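Long-range contacts in DUF3829 family protein (PDB 4YJW), which is of unknown function but is probably exported and lipid-modified, as an all-helical protein of the cell envelope: residues E37-L42 and F99-Y103; T105-M110 and A121-R127. Residue numbers count along the deposited sequence, not the author numbering.

Contact 1 of 2, residues E37-L42 and F99-Y103; sequences EIKAVL and FYENY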
ATOM      1  N   GLU A  37      -5.347  -7.244  -8.298  1.00 14.49           N
ATOM      2  CA  GLU A  37      -5.405  -6.046  -9.147  1.00 13.04           C
ATOM      3  C   GLU A  37      -3.995  -5.616  -9.534  1.00 14.61           C
ATOM      4  O   GLU A  37      -3.766  -5.236 -10.681  1.00 12.17           O
ATOM      5  CB  GLU A  37      -6.130  -4.884  -8.454  1.00 14.19           C
ATOM      6  CG  GLU A  37      -6.246  -3.658  -9.352  1.00 15.08           C
ATOM      7  CD  GLU A  37      -7.253  -2.666  -8.816  1.00 23.64           C
ATOM      8  OE1 GLU A  37      -6.919  -1.949  -7.848  1.00 16.99           O
ATOM      9  OE2 GLU A  37      -8.409  -2.687  -9.285  1.00 20.69           O
ATOM     10  N   ILE A  38      -3.046  -5.696  -8.575  1.00 10.72           N
ATOM     11  CA  ILE A  38      -1.635  -5.345  -8.838  1.00 10.44           C
ATOM     12  C   ILE A  38      -1.101  -6.250  -9.960  1.00 13.70           C
ATOM     13  O   ILE A  38      -0.477  -5.757 -10.920  1.00 12.55           O
ATOM     14  CB  ILE A  38      -0.810  -5.453  -7.524  1.00 13.20           C
ATOM     15  CG1 ILE A  38      -1.233  -4.310  -6.556  1.00 13.02           C
ATOM     16  CG2 ILE A  38       0.703  -5.387  -7.813  1.00 13.13           C
ATOM     17  CD1 ILE A  38      -0.890  -4.552  -5.077  1.00 17.76           C
ATOM     18  N   LYS A  39      -1.321  -7.575  -9.840  1.00 12.98           N
ATOM     19  CA  LYS A  39      -0.913  -8.514 -10.892  1.00 12.38           C
ATOM     20  C   LYS A  39      -1.562  -8.182 -12.236  1.00 15.80           C
ATOM     21  O   LYS A  39      -0.900  -8.335 -13.280  1.00 13.36           O
ATOM     22  CB  LYS A  39      -1.279  -9.966 -10.508  1.00 16.67           C
ATOM     23  CG  LYS A  39      -0.443 -10.554  -9.384  1.00 26.90           C
ATOM     24  CD  LYS A  39      -0.959 -11.979  -9.110  1.00 35.25           C
ATOM     25  CE  LYS A  39      -0.737 -12.470  -7.709  1.00 52.56           C
ATOM     26  NZ  LYS A  39      -1.445 -13.760  -7.473  1.00 63.50           N
ATOM     27  N   ALA A  40      -2.866  -7.784 -12.232  1.00 12.58           N
ATOM     28  CA  ALA A  40      -3.571  -7.443 -13.488  1.00 13.28           C
ATOM     29  C   ALA A  40      -2.960  -6.187 -14.142  1.00 14.73           C
ATOM     30  O   ALA A  40      -2.781  -6.153 -15.359  1.00 13.78           O
ATOM     31  CB  ALA A  40      -5.067  -7.244 -13.236  1.00 14.37           C
ATOM     32  N   VAL A  41      -2.590  -5.183 -13.323  1.00 11.48           N
ATOM     33  CA  VAL A  41      -1.946  -3.956 -13.831  1.00 10.80           C
ATOM     34  C   VAL A  41      -0.575  -4.323 -14.440  1.00 12.68           C
ATOM     35  O   VAL A  41      -0.233  -3.839 -15.513  1.00 11.32           O
ATOM     36  CB  VAL A  41      -1.832  -2.872 -12.732  1.00 12.69           C
ATOM     37  CG1 VAL A  41      -0.874  -1.747 -13.171  1.00 13.28           C
ATOM     38  CG2 VAL A  41      -3.230  -2.308 -12.417  1.00 11.86           C
ATOM     39  N   LEU A  42       0.177  -5.212 -13.801  1.00 11.49           N
ATOM     40  CA  LEU A  42       1.464  -5.628 -14.395  1.00  9.67           C
ATOM     41  C   LEU A  42       1.247  -6.297 -15.760  1.00 13.56           C
ATOM     42  O   LEU A  42       1.967  -6.004 -16.693  1.00 13.26           O
ATOM     43  CB  LEU A  42       2.221  -6.560 -13.449  1.00 10.17           C
ATOM     44  CG  LEU A  42       2.721  -5.925 -12.139  1.00 13.40           C
ATOM     45  CD1 LEU A  42       3.322  -6.979 -11.242  1.00 15.78           C
ATOM     46  CD2 LEU A  42       3.781  -4.854 -12.403  1.00 16.45           C
ATOM     47  N   PHE A  99       2.228   3.565  -7.983  1.00 13.43           N
ATOM     48  CA  PHE A  99       1.854   2.389  -8.767  1.00 13.03           C
ATOM     49  C   PHE A  99       0.675   2.684  -9.696  1.00 16.91           C
ATOM     50  O   PHE A  99       0.749   2.398 -10.901  1.00 14.88           O
ATOM     51  CB  PHE A  99       1.536   1.190  -7.848  1.00 13.48           C
ATOM     52  CG  PHE A  99       1.319  -0.088  -8.632  1.00 12.63           C
ATOM     53  CD1 PHE A  99       2.403  -0.824  -9.110  1.00 14.04           C
ATOM     54  CD2 PHE A  99       0.025  -0.539  -8.919  1.00 12.65           C
ATOM     55  CE1 PHE A  99       2.194  -2.023  -9.823  1.00 13.64           C
ATOM     56  CE2 PHE A  99      -0.182  -1.710  -9.663  1.00 14.25           C
ATOM     57  CZ  PHE A  99       0.907  -2.459 -10.085  1.00 12.27           C
ATOM     58  N   TYR A 100      -0.393   3.279  -9.162  1.00 12.88           N
ATOM     59  CA  TYR A 100      -1.583   3.555  -9.981  1.00 11.85           C
ATOM     60  C   TYR A 100      -1.406   4.773 -10.859  1.00 15.50           C
ATOM     61  O   TYR A 100      -1.864   4.750 -11.999  1.00 15.23           O
ATOM     62  CB  TYR A 100      -2.826   3.680  -9.089  1.00 12.15           C
ATOM     63  CG  TYR A 100      -3.265   2.336  -8.562  1.00 11.87           C
ATOM     64  CD1 TYR A 100      -2.752   1.836  -7.367  1.00 13.18           C
ATOM     65  CD2 TYR A 100      -4.170   1.545  -9.269  1.00 11.43           C
ATOM     66  CE1 TYR A 100      -3.133   0.599  -6.878  1.00 13.18           C
ATOM     67  CE2 TYR A 100      -4.576   0.301  -8.778  1.00 13.51           C
ATOM     68  CZ  TYR A 100      -4.065  -0.158  -7.571  1.00 19.34           C
ATOM     69  OH  TYR A 100      -4.453  -1.359  -7.051  1.00 17.57           O
ATOM     70  N   GLU A 101      -0.687   5.813 -10.394  1.00 14.66           N
ATOM     71  CA  GLU A 101      -0.440   6.985 -11.252  1.00 14.68           C
ATOM     72  C   GLU A 101       0.480   6.618 -12.435  1.00 16.33           C
ATOM     73  O   GLU A 101       0.267   7.124 -13.541  1.00 14.81           O
ATOM     74  CB  GLU A 101       0.158   8.160 -10.459  1.00 17.97           C
ATOM     75  CG  GLU A 101      -0.895   8.886  -9.610  1.00 27.15           C
ATOM     76  CD  GLU A 101      -2.051   9.547 -10.352  1.00 43.97           C
ATOM     77  OE1 GLU A 101      -1.826  10.083 -11.459  1.00 26.07           O
ATOM     78  OE2 GLU A 101      -3.177   9.564  -9.809  1.00 35.98           O
ATOM     79  N   ASN A 102       1.527   5.782 -12.193  1.00 13.44           N
ATOM     80  CA  ASN A 102       2.437   5.347 -13.269  1.00 13.28           C
ATOM     81  C   ASN A 102       1.657   4.603 -14.347  1.00 14.00           C
ATOM     82  O   ASN A 102       1.923   4.813 -15.528  1.00 12.82           O
ATOM     83  CB  ASN A 102       3.562   4.448 -12.734  1.00 15.20           C
ATOM     84  CG  ASN A 102       4.654   5.177 -12.009  1.00 18.79           C
ATOM     85  OD1 ASN A 102       4.797   6.401 -12.110  1.00 22.62           O
ATOM     86  ND2 ASN A 102       5.449   4.436 -11.225  1.00 19.77           N
ATOM     87  N   TYR A 103       0.706   3.743 -13.949  1.00 10.91           N
ATOM     88  CA  TYR A 103      -0.105   3.000 -14.934  1.00 12.10           C
ATOM     89  C   TYR A 103      -1.003   3.977 -15.718  1.00 14.70           C
ATOM     90  O   TYR A 103      -1.134   3.850 -16.933  1.00 12.63           O
ATOM     91  CB  TYR A 103      -0.952   1.892 -14.291  1.00 13.05           C
ATOM     92  CG  TYR A 103      -1.831   1.203 -15.316  1.00 13.00           C
ATOM     93  CD1 TYR A 103      -1.267   0.478 -16.370  1.00 13.83           C
ATOM     94  CD2 TYR A 103      -3.202   1.450 -15.361  1.00 13.74           C
ATOM     95  CE1 TYR A 103      -2.048  -0.025 -17.409  1.00 12.77           C
ATOM     96  CE2 TYR A 103      -4.004   0.915 -16.379  1.00 15.06           C
ATOM     97  CZ  TYR A 103      -3.420   0.183 -17.403  1.00 13.84           C
ATOM     98  OH  TYR A 103      -4.193  -0.315 -18.424  1.00 15.48           O
TER
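Val41 and Phe99 each bury 86 Å² where helix 35-44 runs beside helix 79-111, the short segments 37-42 and 99-103 pointing nearly the same way, 27° apart. Their axes come no closer than 11.3 Å, a gap that aromatic side chains bridge. Phe99 (chi1 t) reaches straight across: its CE2 lies 3.6 Å from Val41 CG1, its CZ 3.7 Å from Ile38 CG2, and its CE1 4.1 Å from Leu42 CD2, which meets the ring at its edge. Val41 CG1 also packs 3.8 Å from CG of Tyr103, whose hydroxyl is hydrogen-bonded to Pro55 O. Tyr100, with 62 Å² covered, adds the polar element: its OH donates a 2.7 Å hydrogen bond to OE1 of the partly exposed Glu37, while Val57 touches both Glu37 and Val41. The interface is thus a buried apolar patch with one charge-assisted hydrogen bond at its flank, so packing supplies most of the contact and the Tyr100-Glu37 pair adds a directional link between the helices.

Contact 2 of 2, residues T105-M110 and A121-R127; sequences TYRLYM and ALADKIR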
ATOM      1  N   THR A 105      -0.362   7.166 -16.421  1.00 14.90           N
ATOM      2  CA  THR A 105       0.593   7.829 -17.327  1.00 14.57           C
ATOM      3  C   THR A 105       0.908   6.922 -18.506  1.00 16.90           C
ATOM      4  O   THR A 105       0.851   7.362 -19.653  1.00 15.77           O
ATOM      5  CB  THR A 105       1.867   8.189 -16.569  1.00 18.43           C
ATOM      6  OG1 THR A 105       1.496   9.080 -15.536  1.00 18.00           O
ATOM      7  CG2 THR A 105       2.911   8.870 -17.454  1.00 18.92           C
ATOM      8  N   TYR A 106       1.288   5.677 -18.204  1.00 12.24           N
ATOM      9  CA  TYR A 106       1.629   4.669 -19.203  1.00 11.60           C
ATOM     10  C   TYR A 106       0.496   4.510 -20.210  1.00 13.62           C
ATOM     11  O   TYR A 106       0.750   4.560 -21.402  1.00 12.77           O
ATOM     12  CB  TYR A 106       1.928   3.322 -18.510  1.00 11.84           C
ATOM     13  CG  TYR A 106       2.217   2.199 -19.486  1.00 12.94           C
ATOM     14  CD1 TYR A 106       3.518   1.946 -19.927  1.00 15.67           C
ATOM     15  CD2 TYR A 106       1.202   1.348 -19.921  1.00 13.45           C
ATOM     16  CE1 TYR A 106       3.792   0.898 -20.808  1.00 15.11           C
ATOM     17  CE2 TYR A 106       1.463   0.306 -20.816  1.00 13.62           C
ATOM     18  CZ  TYR A 106       2.761   0.080 -21.243  1.00 15.70           C
ATOM     19  OH  TYR A 106       3.020  -0.941 -22.137  1.00 14.99           O
ATOM     20  N   ARG A 107      -0.740   4.267 -19.737  1.00 11.98           N
ATOM     21  CA  ARG A 107      -1.877   4.056 -20.652  1.00 12.14           C
ATOM     22  C   ARG A 107      -2.097   5.259 -21.601  1.00 14.58           C
ATOM     23  O   ARG A 107      -2.255   5.055 -22.810  1.00 12.90           O
ATOM     24  CB  ARG A 107      -3.147   3.762 -19.854  1.00 10.79           C
ATOM     25  CG  ARG A 107      -4.406   3.655 -20.739  1.00 13.93           C
ATOM     26  CD  ARG A 107      -5.622   3.281 -19.901  1.00 15.07           C
ATOM     27  NE  ARG A 107      -6.847   3.364 -20.703  1.00 14.24           N
ATOM     28  CZ  ARG A 107      -7.532   4.487 -20.904  1.00 24.35           C
ATOM     29  NH1 ARG A 107      -7.120   5.631 -20.366  1.00 16.99           N
ATOM     30  NH2 ARG A 107      -8.629   4.475 -21.647  1.00 14.91           N
ATOM     31  N   LEU A 108      -2.040   6.484 -21.081  1.00 14.58           N
ATOM     32  CA  LEU A 108      -2.241   7.693 -21.899  1.00 15.45           C
ATOM     33  C   LEU A 108      -1.110   7.887 -22.920  1.00 20.63           C
ATOM     34  O   LEU A 108      -1.376   8.264 -24.067  1.00 20.15           O
ATOM     35  CB  LEU A 108      -2.368   8.922 -20.992  1.00 16.17           C
ATOM     36  CG  LEU A 108      -3.565   8.890 -19.985  1.00 19.78           C
ATOM     37  CD1 LEU A 108      -3.725  10.248 -19.274  1.00 21.52           C
ATOM     38  CD2 LEU A 108      -4.896   8.484 -20.673  1.00 21.83           C
ATOM     39  N   TYR A 109       0.131   7.582 -22.514  1.00 16.28           N
ATOM     40  CA  TYR A 109       1.339   7.692 -23.342  1.00 16.11           C
ATOM     41  C   TYR A 109       1.328   6.618 -24.448  1.00 18.32           C
ATOM     42  O   TYR A 109       1.806   6.886 -25.554  1.00 18.52           O
ATOM     43  CB  TYR A 109       2.581   7.625 -22.416  1.00 16.69           C
ATOM     44  CG  TYR A 109       3.854   7.036 -22.990  1.00 16.73           C
ATOM     45  CD1 TYR A 109       4.110   5.667 -22.903  1.00 17.76           C
ATOM     46  CD2 TYR A 109       4.890   7.859 -23.423  1.00 17.60           C
ATOM     47  CE1 TYR A 109       5.314   5.125 -23.346  1.00 17.77           C
ATOM     48  CE2 TYR A 109       6.089   7.325 -23.895  1.00 17.53           C
ATOM     49  CZ  TYR A 109       6.305   5.957 -23.831  1.00 21.87           C
ATOM     50  OH  TYR A 109       7.487   5.408 -24.268  1.00 21.62           O
HETATM   51  N   MSE A 110       0.799   5.405 -24.168  1.00 13.47           N
HETATM   52  CA  MSE A 110       0.700   4.386 -25.224  1.00 12.14           C
HETATM   53  C   MSE A 110      -0.428   4.764 -26.215  1.00 18.35           C
HETATM   54  O   MSE A 110      -0.234   4.712 -27.436  1.00 17.59           O
HETATM   55  CB  MSE A 110       0.400   2.980 -24.626  1.00 12.22           C
HETATM   56  CG  MSE A 110       1.530   2.395 -23.767  1.00 15.36           C
HETATM   57 SE   MSE A 110       3.271   2.358 -24.685  0.75 21.11          SE
HETATM   58  CE  MSE A 110       2.814   1.089 -26.128  1.00 18.28           C
ATOM     59  N   ALA A 121      11.074   4.474 -24.416  1.00 21.28           N
ATOM     60  CA  ALA A 121      11.966   4.722 -23.270  1.00 22.53           C
ATOM     61  C   ALA A 121      11.160   4.892 -21.980  1.00 23.49           C
ATOM     62  O   ALA A 121      11.490   4.274 -20.962  1.00 22.68           O
ATOM     63  CB  ALA A 121      12.835   5.940 -23.507  1.00 24.94           C
ATOM     64  N   LEU A 122      10.082   5.695 -22.024  1.00 18.48           N
ATOM     65  CA  LEU A 122       9.251   5.852 -20.825  1.00 18.18           C
ATOM     66  C   LEU A 122       8.493   4.537 -20.527  1.00 17.65           C
ATOM     67  O   LEU A 122       8.314   4.209 -19.358  1.00 17.19           O
ATOM     68  CB  LEU A 122       8.274   7.040 -20.962  1.00 18.61           C
ATOM     69  CG  LEU A 122       7.391   7.310 -19.725  1.00 22.93           C
ATOM     70  CD1 LEU A 122       8.223   7.775 -18.525  1.00 24.46           C
ATOM     71  CD2 LEU A 122       6.293   8.287 -20.032  1.00 24.18           C
ATOM     72  N   ALA A 123       8.086   3.772 -21.571  1.00 14.11           N
ATOM     73  CA  ALA A 123       7.396   2.486 -21.358  1.00 13.99           C
ATOM     74  C   ALA A 123       8.275   1.554 -20.524  1.00 16.75           C
ATOM     75  O   ALA A 123       7.794   1.014 -19.534  1.00 15.90           O
ATOM     76  CB  ALA A 123       7.061   1.826 -22.704  1.00 14.84           C
ATOM     77  N   ASP A 124       9.574   1.415 -20.894  1.00 14.54           N
ATOM     78  CA  ASP A 124      10.502   0.533 -20.176  1.00 15.89           C
ATOM     79  C   ASP A 124      10.821   1.069 -18.782  1.00 19.08           C
ATOM     80  O   ASP A 124      10.916   0.275 -17.844  1.00 16.97           O
ATOM     81  CB  ASP A 124      11.783   0.296 -20.976  1.00 17.75           C
ATOM     82  CG  ASP A 124      11.605  -0.718 -22.098  1.00 25.51           C
ATOM     83  OD1 ASP A 124      10.630  -1.537 -22.036  1.00 22.58           O
ATOM     84  OD2 ASP A 124      12.457  -0.750 -22.990  1.00 27.53           O
ATOM     85  N   LYS A 125      10.953   2.410 -18.629  1.00 17.56           N
ATOM     86  CA  LYS A 125      11.206   3.002 -17.299  1.00 18.62           C
ATOM     87  C   LYS A 125      10.046   2.662 -16.349  1.00 17.97           C
ATOM     88  O   LYS A 125      10.263   2.280 -15.193  1.00 17.64           O
ATOM     89  CB  LYS A 125      11.364   4.526 -17.441  1.00 23.53           C
ATOM     90  CG  LYS A 125      11.693   5.249 -16.137  1.00 33.18           C
ATOM     91  CD  LYS A 125      12.006   6.723 -16.404  1.00 43.68           C
ATOM     92  CE  LYS A 125      12.230   7.518 -15.131  1.00 52.86           C
ATOM     93  NZ  LYS A 125      13.542   7.211 -14.504  1.00 60.09           N
ATOM     94  N   ILE A 126       8.808   2.829 -16.839  1.00 13.08           N
ATOM     95  CA  ILE A 126       7.599   2.558 -16.060  1.00 13.92           C
ATOM     96  C   ILE A 126       7.500   1.061 -15.749  1.00 16.77           C
ATOM     97  O   ILE A 126       7.238   0.708 -14.598  1.00 14.97           O
ATOM     98  CB  ILE A 126       6.313   3.089 -16.771  1.00 15.54           C
ATOM     99  CG1 ILE A 126       6.294   4.640 -16.735  1.00 17.36           C
ATOM    100  CG2 ILE A 126       5.035   2.501 -16.098  1.00 14.46           C
ATOM    101  CD1 ILE A 126       5.141   5.361 -17.570  1.00 22.99           C
ATOM    102  N   ARG A 127       7.746   0.186 -16.734  1.00 14.75           N
ATOM    103  CA  ARG A 127       7.671  -1.278 -16.471  1.00 13.98           C
ATOM    104  C   ARG A 127       8.625  -1.684 -15.343  1.00 17.11           C
ATOM    105  O   ARG A 127       8.251  -2.468 -14.464  1.00 15.73           O
ATOM    106  CB  ARG A 127       8.006  -2.088 -17.747  1.00 14.90           C
ATOM    107  CG  ARG A 127       6.887  -2.010 -18.790  1.00 13.91           C
ATOM    108  CD  ARG A 127       7.401  -2.437 -20.152  1.00 16.65           C
ATOM    109  NE  ARG A 127       6.333  -2.257 -21.133  1.00 15.34           N
ATOM    110  CZ  ARG A 127       6.509  -1.933 -22.402  1.00 17.61           C
ATOM    111  NH1 ARG A 127       7.739  -1.752 -22.889  1.00 15.59           N
ATOM    112  NH2 ARG A 127       5.466  -1.810 -23.208  1.00 15.69           N
TER
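Two tyrosine hydroxyls from segment 105-110 meet donors on segment 121-127, which runs back antiparallel to it at 160° with the axes 10.3 Å apart at their closest. Tyr106 OH accepts a 2.8 Å hydrogen bond from Arg127 NH2. The rest of that guanidinium is also engaged: NH1 forms a salt bridge with Asp124 OD1 at 3.0 Å, one turn back on the same helix, and NE donates to Leu45 O. Tyr109 OH accepts from the backbone N of Ala123 at 3.2 Å and is hydrogen-bonded to Asp118 OD1; Asp118 OD2 in turn takes the N of Leu122. The amides of Leu122 and Ala123, in the first turn of helix 121-159 and so without an acceptor within the helix, thereby find side-chain partners. Around these bonds, Leu122 CD2 makes a CH-pi contact over the Tyr109 face, 4.0 Å from the ring centroid, Ala123 CB sits 3.9 Å from Tyr106 CE1, and Ile126 CD1 packs 3.9 Å from Tyr106 CB. The contact joins the C-terminal end of helix 79-111 to the start of helix 121-159, with short helix 114-117 touching Tyr109 and Met110, and the loop following helix 35-44 against Tyr106 and Arg127.

Helix 79-111 is common to both contacts: 99-103 meets helix 35-44 in contact 1, and nearly two turns further on 105-110 meets the start of helix 121-159 in contact 2. The two come in series along the chain; their centres are about 12 Å apart, and they touch where Asn102 O packs 3.9 Å from Ile126 CD1. Contact 1, about 12 Å from the centre of the chain, is buried; contact 2, about 21 Å out on the same side, is partly exposed. Helix 121-159 also reaches contact 1, where Ser134 touches Ile38 and Leu42 and Glu130 touches Phe99. Three helices therefore pack together, one long helix linking an early, sequence-distant partner with its hairpin neighbour in this elongated helical fold.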